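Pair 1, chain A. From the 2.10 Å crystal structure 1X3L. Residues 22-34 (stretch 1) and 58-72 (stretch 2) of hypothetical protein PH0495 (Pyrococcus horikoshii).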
# COMPACT_ATOMS: atom_id res chain seq x y z
N ASP A 22 6.86 7.79 -2.34
CA ASP A 22 7.12 8.57 -1.13
C ASP A 22 5.86 9.35 -0.78
O ASP A 22 5.36 10.12 -1.60
CB ASP A 22 8.28 9.54 -1.35
CG ASP A 22 8.56 10.40 -0.13
OD1 ASP A 22 8.92 9.82 0.91
OD2 ASP A 22 8.42 11.63 -0.21
N PRO A 23 5.35 9.18 0.45
CA PRO A 23 4.13 9.89 0.87
C PRO A 23 4.18 11.40 0.63
O PRO A 23 3.26 11.97 0.05
CB PRO A 23 4.00 9.52 2.34
CG PRO A 23 4.59 8.14 2.39
CD PRO A 23 5.83 8.30 1.53
N TYR A 24 5.26 12.04 1.08
CA TYR A 24 5.41 13.47 0.90
C TYR A 24 5.42 13.85 -0.59
O TYR A 24 4.63 14.68 -1.04
CB TYR A 24 6.70 13.95 1.57
CG TYR A 24 6.91 15.44 1.48
CD1 TYR A 24 6.25 16.32 2.34
CD2 TYR A 24 7.76 15.99 0.51
CE1 TYR A 24 6.41 17.70 2.24
CE2 TYR A 24 7.93 17.36 0.40
CZ TYR A 24 7.25 18.21 1.26
OH TYR A 24 7.41 19.57 1.14
N ARG A 25 6.32 13.23 -1.36
CA ARG A 25 6.41 13.51 -2.79
C ARG A 25 5.13 13.15 -3.54
O ARG A 25 4.70 13.88 -4.43
CB ARG A 25 7.57 12.73 -3.42
CG ARG A 25 8.96 13.13 -2.94
CD ARG A 25 10.00 12.15 -3.47
NE ARG A 25 11.34 12.42 -2.94
CZ ARG A 25 12.21 13.25 -3.51
NH1 ARG A 25 11.88 13.89 -4.63
NH2 ARG A 25 13.40 13.44 -2.96
N ALA A 26 4.52 12.02 -3.18
CA ALA A 26 3.30 11.59 -3.84
C ALA A 26 2.20 12.65 -3.74
O ALA A 26 1.48 12.89 -4.72
CB ALA A 26 2.81 10.27 -3.23
N VAL A 27 2.08 13.28 -2.58
CA VAL A 27 1.06 14.31 -2.40
C VAL A 27 1.35 15.50 -3.32
O VAL A 27 0.45 16.01 -3.98
CB VAL A 27 0.98 14.81 -0.94
CG1 VAL A 27 0.07 16.04 -0.85
CG2 VAL A 27 0.46 13.70 -0.03
N LEU A 28 2.61 15.94 -3.36
CA LEU A 28 2.97 17.07 -4.21
C LEU A 28 2.82 16.75 -5.69
O LEU A 28 2.47 17.63 -6.48
CB LEU A 28 4.39 17.55 -3.89
CG LEU A 28 4.58 18.05 -2.45
CD1 LEU A 28 5.96 18.69 -2.29
CD2 LEU A 28 3.49 19.06 -2.11
N ASN A 29 3.09 15.50 -6.08
CA ASN A 29 2.94 15.12 -7.49
C ASN A 29 1.47 15.18 -7.89
O ASN A 29 1.14 15.53 -9.02
CB ASN A 29 3.43 13.69 -7.74
CG ASN A 29 4.94 13.54 -7.61
OD1 ASN A 29 5.69 14.47 -7.91
ND2 ASN A 29 5.38 12.36 -7.19
N ALA A 30 0.59 14.83 -6.95
CA ALA A 30 -0.84 14.80 -7.20
C ALA A 30 -1.58 16.11 -7.00
O ALA A 30 -2.50 16.43 -7.75
CB ALA A 30 -1.49 13.72 -6.33
N VAL A 31 -1.18 16.86 -5.98
CA VAL A 31 -1.83 18.12 -5.64
C VAL A 31 -1.04 19.35 -6.05
O VAL A 31 0.04 19.61 -5.53
CB VAL A 31 -2.08 18.20 -4.11
CG1 VAL A 31 -2.94 19.41 -3.79
CG2 VAL A 31 -2.74 16.92 -3.61
N LYS A 32 -1.60 20.11 -6.99
CA LYS A 32 -0.98 21.34 -7.47
C LYS A 32 -1.86 22.50 -7.00
O LYS A 32 -3.09 22.38 -6.98
CB LYS A 32 -0.89 21.34 -8.99
CG LYS A 32 -0.18 20.12 -9.57
CD LYS A 32 1.24 19.98 -9.05
CE LYS A 32 1.91 18.74 -9.62
NZ LYS A 32 3.28 18.54 -9.09
N VAL A 33 -1.25 23.61 -6.63
CA VAL A 33 -2.02 24.76 -6.16
C VAL A 33 -1.75 26.00 -6.99
O VAL A 33 -0.59 26.32 -7.28
CB VAL A 33 -1.76 25.05 -4.67
CG1 VAL A 33 -2.47 26.33 -4.26
CG2 VAL A 33 -2.23 23.88 -3.82
N SER A 34 -2.82 26.69 -7.38
CA SER A 34 -2.71 27.91 -8.16
C SER A 34 -2.66 29.10 -7.21
O SER A 34 -1.70 29.26 -6.46
CB SER A 34 -3.90 28.08 -9.11
OG SER A 34 -3.85 27.14 -10.17
N LYS A 58 0.20 5.33 8.88
CA LYS A 58 1.61 5.43 9.20
C LYS A 58 2.31 6.63 8.57
O LYS A 58 3.34 7.08 9.07
CB LYS A 58 2.31 4.13 8.79
CG LYS A 58 1.83 2.91 9.57
CD LYS A 58 2.47 1.64 9.04
CE LYS A 58 1.94 0.42 9.77
NZ LYS A 58 2.46 -0.85 9.17
N ALA A 59 1.76 7.16 7.48
CA ALA A 59 2.36 8.31 6.81
C ALA A 59 1.54 9.59 7.00
O ALA A 59 1.71 10.56 6.26
CB ALA A 59 2.52 8.02 5.32
N ALA A 60 0.66 9.58 7.99
CA ALA A 60 -0.20 10.73 8.27
C ALA A 60 0.57 12.05 8.35
O ALA A 60 0.19 13.03 7.71
CB ALA A 60 -0.96 10.49 9.57
N CYS A 61 1.64 12.08 9.14
CA CYS A 61 2.43 13.29 9.30
C CYS A 61 3.15 13.71 8.02
O CYS A 61 3.18 14.89 7.69
CB CYS A 61 3.45 13.13 10.43
SG CYS A 61 2.70 13.05 12.07
N GLU A 62 3.73 12.75 7.31
CA GLU A 62 4.42 13.09 6.08
C GLU A 62 3.44 13.64 5.04
O GLU A 62 3.72 14.64 4.38
CB GLU A 62 5.16 11.87 5.52
CG GLU A 62 6.51 11.65 6.20
CD GLU A 62 7.49 12.78 5.92
OE1 GLU A 62 8.04 12.85 4.79
OE2 GLU A 62 7.71 13.62 6.82
N MET A 63 2.27 13.02 4.91
CA MET A 63 1.28 13.50 3.95
C MET A 63 0.77 14.88 4.36
O MET A 63 0.64 15.78 3.53
CB MET A 63 0.12 12.51 3.84
CG MET A 63 0.52 11.21 3.12
SD MET A 63 -0.73 9.92 3.16
CE MET A 63 -1.83 10.47 1.82
N ALA A 64 0.51 15.05 5.66
CA ALA A 64 0.04 16.33 6.19
C ALA A 64 1.05 17.44 5.95
O ALA A 64 0.68 18.57 5.64
CB ALA A 64 -0.24 16.19 7.69
N ARG A 65 2.33 17.12 6.12
CA ARG A 65 3.40 18.09 5.93
C ARG A 65 3.39 18.63 4.50
O ARG A 65 3.62 19.82 4.27
CB ARG A 65 4.75 17.44 6.25
CG ARG A 65 5.93 18.40 6.25
CD ARG A 65 7.15 17.75 6.91
NE ARG A 65 7.63 16.57 6.19
CZ ARG A 65 8.39 16.61 5.10
NH1 ARG A 65 8.77 17.78 4.58
NH2 ARG A 65 8.77 15.48 4.51
N ALA A 66 3.10 17.76 3.53
CA ALA A 66 3.05 18.17 2.13
C ALA A 66 1.93 19.18 1.90
O ALA A 66 2.11 20.18 1.20
CB ALA A 66 2.85 16.95 1.23
N ILE A 67 0.77 18.92 2.49
CA ILE A 67 -0.36 19.83 2.34
C ILE A 67 -0.05 21.20 2.94
O ILE A 67 -0.36 22.23 2.33
CB ILE A 67 -1.63 19.25 3.00
CG1 ILE A 67 -2.07 17.98 2.25
CG2 ILE A 67 -2.74 20.27 2.98
CD1 ILE A 67 -2.45 18.23 0.80
N GLU A 68 0.56 21.22 4.12
CA GLU A 68 0.90 22.49 4.77
C GLU A 68 1.95 23.27 3.98
O GLU A 68 2.00 24.50 4.08
CB GLU A 68 1.45 22.26 6.18
CG GLU A 68 0.47 21.68 7.18
CD GLU A 68 0.99 21.78 8.61
OE1 GLU A 68 2.15 21.38 8.86
OE2 GLU A 68 0.24 22.25 9.48
N ASP A 69 2.77 22.58 3.20
CA ASP A 69 3.80 23.27 2.42
C ASP A 69 3.26 23.95 1.17
O ASP A 69 3.94 24.77 0.57
CB ASP A 69 4.93 22.30 2.03
CG ASP A 69 5.73 21.82 3.22
OD1 ASP A 69 5.83 22.56 4.22
OD2 ASP A 69 6.27 20.69 3.16
N ILE A 70 2.03 23.61 0.78
CA ILE A 70 1.45 24.22 -0.41
C ILE A 70 0.13 24.92 -0.13
O ILE A 70 -0.42 25.58 -1.02
CB ILE A 70 1.23 23.18 -1.53
CG1 ILE A 70 0.22 22.12 -1.08
CG2 ILE A 70 2.56 22.54 -1.89
CD1 ILE A 70 -0.08 21.07 -2.13
N LEU A 71 -0.38 24.79 1.08
CA LEU A 71 -1.65 25.41 1.45
C LEU A 71 -1.69 25.82 2.92
O LEU A 71 -1.10 25.15 3.77
CB LEU A 71 -2.82 24.45 1.17
CG LEU A 71 -3.13 24.08 -0.29
CD1 LEU A 71 -4.12 22.92 -0.32
CD2 LEU A 71 -3.70 25.30 -1.02
N ASP A 72 -2.37 26.92 3.21
CA ASP A 72 -2.50 27.38 4.58
C ASP A 72 -3.63 26.59 5.21
O ASP A 72 -4.78 26.67 4.77
CB ASP A 72 -2.82 28.88 4.63
CG ASP A 72 -1.70 29.73 4.05
OD1 ASP A 72 -0.55 29.60 4.53
OD2 ASP A 72 -1.98 30.53 3.14
O HOH W 1 7.38 10.99 2.83

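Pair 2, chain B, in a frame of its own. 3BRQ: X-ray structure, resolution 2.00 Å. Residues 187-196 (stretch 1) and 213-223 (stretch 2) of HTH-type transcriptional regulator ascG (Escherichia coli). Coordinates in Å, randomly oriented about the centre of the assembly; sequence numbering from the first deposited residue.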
# COMPACT_ATOMS: atom_id res chain seq x y z
N GLY B 187 15.52 -5.53 -3.99
CA GLY B 187 16.10 -6.15 -2.79
C GLY B 187 16.87 -7.43 -3.13
O GLY B 187 18.01 -7.64 -2.69
N ALA B 188 16.22 -8.31 -3.90
CA ALA B 188 16.84 -9.59 -4.25
C ALA B 188 18.12 -9.32 -5.09
O ALA B 188 19.16 -9.98 -4.93
CB ALA B 188 15.82 -10.45 -5.05
N GLU B 189 18.02 -8.36 -6.00
CA GLU B 189 19.09 -8.07 -6.96
C GLU B 189 20.24 -7.38 -6.24
O GLU B 189 21.41 -7.53 -6.64
CB GLU B 189 18.53 -7.15 -8.07
CG GLU B 189 17.80 -7.91 -9.19
CD GLU B 189 16.78 -7.07 -10.01
OE1 GLU B 189 16.95 -5.86 -10.18
OE2 GLU B 189 15.75 -7.65 -10.50
N GLY B 190 19.89 -6.58 -5.23
CA GLY B 190 20.87 -5.83 -4.41
C GLY B 190 21.67 -6.84 -3.65
O GLY B 190 22.89 -6.79 -3.64
N VAL B 191 20.98 -7.87 -3.12
CA VAL B 191 21.71 -8.91 -2.38
C VAL B 191 22.58 -9.78 -3.28
O VAL B 191 23.72 -10.07 -2.92
CB VAL B 191 20.78 -9.83 -1.53
CG1 VAL B 191 21.21 -11.24 -1.65
CG2 VAL B 191 20.96 -9.47 -0.05
N GLU B 192 22.06 -10.16 -4.45
CA GLU B 192 22.85 -10.96 -5.40
C GLU B 192 24.11 -10.15 -5.77
O GLU B 192 25.20 -10.70 -5.85
CB GLU B 192 22.03 -11.33 -6.62
CG GLU B 192 22.71 -12.34 -7.58
CD GLU B 192 23.26 -13.59 -6.83
OE1 GLU B 192 22.49 -14.21 -6.03
OE2 GLU B 192 24.46 -13.92 -7.01
N MSE B 193 23.95 -8.84 -5.92
CA MSE B 193 25.09 -8.01 -6.29
C MSE B 193 26.12 -8.01 -5.16
O MSE B 193 27.26 -8.26 -5.42
CB MSE B 193 24.66 -6.59 -6.69
CG MSE B 193 25.89 -5.68 -7.05
SE MSE B 193 25.31 -3.96 -7.65
CE MSE B 193 24.44 -3.36 -6.04
N LEU B 194 25.73 -7.80 -3.91
CA LEU B 194 26.62 -7.86 -2.73
C LEU B 194 27.35 -9.19 -2.55
O LEU B 194 28.52 -9.21 -2.23
CB LEU B 194 25.79 -7.55 -1.44
CG LEU B 194 25.06 -6.20 -1.35
CD1 LEU B 194 24.00 -6.16 -0.23
CD2 LEU B 194 26.15 -5.10 -1.13
N LEU B 195 26.65 -10.31 -2.75
CA LEU B 195 27.27 -11.64 -2.71
C LEU B 195 28.26 -11.83 -3.81
O LEU B 195 29.29 -12.46 -3.56
CB LEU B 195 26.20 -12.78 -2.87
CG LEU B 195 25.08 -12.73 -1.78
CD1 LEU B 195 24.01 -13.89 -1.99
CD2 LEU B 195 25.75 -12.94 -0.46
N GLU B 196 27.97 -11.38 -5.04
CA GLU B 196 28.99 -11.44 -6.11
C GLU B 196 30.21 -10.53 -5.80
O GLU B 196 31.34 -10.88 -6.14
CB GLU B 196 28.39 -11.06 -7.48
CG GLU B 196 27.34 -12.04 -7.98
CD GLU B 196 26.58 -11.56 -9.19
OE1 GLU B 196 26.77 -10.40 -9.61
OE2 GLU B 196 25.75 -12.35 -9.71
N ILE B 213 12.58 -8.13 2.29
CA ILE B 213 11.97 -9.45 1.95
C ILE B 213 12.58 -10.00 0.65
O ILE B 213 12.93 -11.19 0.57
CB ILE B 213 10.44 -9.37 1.86
CG1 ILE B 213 9.82 -9.13 3.25
CG2 ILE B 213 9.83 -10.69 1.25
CD1 ILE B 213 8.38 -8.51 3.23
N GLY B 214 12.80 -9.12 -0.33
CA GLY B 214 13.46 -9.58 -1.53
C GLY B 214 14.79 -10.15 -1.17
O GLY B 214 15.24 -11.17 -1.73
N ALA B 215 15.48 -9.45 -0.26
CA ALA B 215 16.84 -9.81 0.10
C ALA B 215 16.90 -11.14 0.90
O ALA B 215 17.66 -12.03 0.57
CB ALA B 215 17.54 -8.59 0.88
N MSE B 216 16.02 -11.33 1.89
CA MSE B 216 15.88 -12.64 2.51
C MSE B 216 15.61 -13.76 1.47
O MSE B 216 16.05 -14.91 1.67
CB MSE B 216 14.78 -12.64 3.56
CG MSE B 216 15.16 -11.93 4.80
SE MSE B 216 13.99 -12.02 6.28
CE MSE B 216 12.28 -11.68 5.43
N LYS B 217 14.94 -13.46 0.38
CA LYS B 217 14.63 -14.52 -0.61
C LYS B 217 15.92 -14.91 -1.34
O LYS B 217 16.29 -16.07 -1.46
CB LYS B 217 13.51 -14.07 -1.59
CG LYS B 217 13.19 -15.06 -2.71
CD LYS B 217 12.35 -16.23 -2.20
CE LYS B 217 11.97 -17.20 -3.30
NZ LYS B 217 11.21 -18.37 -2.70
N ALA B 218 16.65 -13.91 -1.76
CA ALA B 218 17.86 -14.17 -2.55
C ALA B 218 18.90 -14.86 -1.65
O ALA B 218 19.65 -15.73 -2.11
CB ALA B 218 18.36 -12.87 -3.16
N LEU B 219 18.88 -14.53 -0.36
CA LEU B 219 19.81 -15.12 0.57
C LEU B 219 19.47 -16.61 0.79
O LEU B 219 20.35 -17.47 0.75
CB LEU B 219 19.82 -14.33 1.91
CG LEU B 219 20.52 -12.96 1.98
CD1 LEU B 219 20.16 -12.24 3.27
CD2 LEU B 219 22.04 -13.15 1.87
N HIS B 220 18.19 -16.89 1.03
CA HIS B 220 17.69 -18.25 1.15
C HIS B 220 17.99 -19.07 -0.09
O HIS B 220 18.38 -20.24 0.02
CB HIS B 220 16.18 -18.21 1.34
CG HIS B 220 15.58 -19.52 1.69
ND1 HIS B 220 14.86 -20.28 0.79
CD2 HIS B 220 15.53 -20.19 2.87
CE1 HIS B 220 14.42 -21.37 1.39
NE2 HIS B 220 14.81 -21.34 2.65
N GLU B 221 17.82 -18.47 -1.27
CA GLU B 221 18.13 -19.13 -2.53
C GLU B 221 19.63 -19.40 -2.69
O GLU B 221 20.02 -20.37 -3.32
CB GLU B 221 17.66 -18.29 -3.71
CG GLU B 221 16.17 -18.37 -4.02
CD GLU B 221 15.79 -17.49 -5.21
OE1 GLU B 221 16.60 -16.60 -5.60
OE2 GLU B 221 14.68 -17.68 -5.75
N ARG B 222 20.47 -18.56 -2.11
CA ARG B 222 21.89 -18.79 -2.25
C ARG B 222 22.41 -19.67 -1.10
O ARG B 222 23.61 -19.83 -0.96
CB ARG B 222 22.69 -17.48 -2.38
CG ARG B 222 22.38 -16.67 -3.65
CD ARG B 222 22.39 -17.54 -4.91
NE ARG B 222 23.74 -17.92 -5.33
CZ ARG B 222 24.30 -17.56 -6.49
NH1 ARG B 222 23.62 -16.82 -7.36
NH2 ARG B 222 25.55 -17.95 -6.78
N GLY B 223 21.48 -20.25 -0.32
CA GLY B 223 21.82 -21.05 0.87
C GLY B 223 22.54 -20.26 1.97
O GLY B 223 23.39 -20.80 2.68

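In both pairs two helices pack side by side with their N-to-C directions roughly aligned. The crossing angle is -38° in pair 1 and -47° in pair 2, and the axes approach to 7.8 Å and 6.9 Å. Fourteen central residues superpose with an RMSD of 0.5 Å, so the two contacts differ chiefly in their side chains.

The centre is filled alike in both pairs. V27(A) matches V191(B), A66(A) matches A218(B), and in both pairs valine and alanine point toward the opposite helix. V27(A) CB lies 3.6 Å from A66(A) CB; V191(B) CG1 lies 3.6 Å from A218(B) CB. Alanine suits this place because a single methyl lets the branched valine settle against the helix. The flanking match of I67(A) with L219(B) keeps the pocket apolar: V27(A) CG1 meets I67(A) CD1 at 3.7 Å, and V191(B) CG2 meets L219(B) CG at 4.1 Å.

Toward the N-terminal end the solutions diverge. In pair 2, G187(B) and G214(B) allow backbone to meet backbone, with G187(B) C 3.9 Å from G214(B) C. A CB on G214(B) would clash with A188(B) N, so glycine fits here. The A188(B) CA atom makes a CA-H...O contact with G214(B) O at 3.4 Å. Pair 1 has P23(A) and E62(A) at the glycine positions, and the wider spacing accommodates them: P23(A) CB and E62(A) CB are 4.1 Å apart.

Where pair 2 has small A188(B), pair 1 has Y24(A), whose ring sits among E62(A), R65(A), A66(A) and D69(A). The flat ring reaches across the groove, and its OH donates a hydrogen bond to D69(A) OD2 at 2.6 Å. The guanidinium of R65(A) stacks on one face, the planes inclined by only 5°, while a salt bridge from R65(A) NH2 to E62(A) OE1 at 2.7 Å helps hold it. A water joins E62(A) OE1 to D22(A) OD1, the residue capping the first helix. At the R65(A) position, K217(B) instead leads its end away.

Farther along, apolar contact is exchanged for charge. L28(A) CD2 packs on I70(A) CG2 at 3.6 Å; the matching residues are E192(B) and R222(B), whose OE2 and NH1 form a 3.0 Å salt bridge without a hydrogen bond. R222(B) also serves an apolar neighbour, its CG lying 3.6 Å from L195(B) CD1, much as I70(A) CD1 lies 3.7 Å from V31(A) CG1. A long aliphatic stem tipped with charge thus does both jobs at an exposed site.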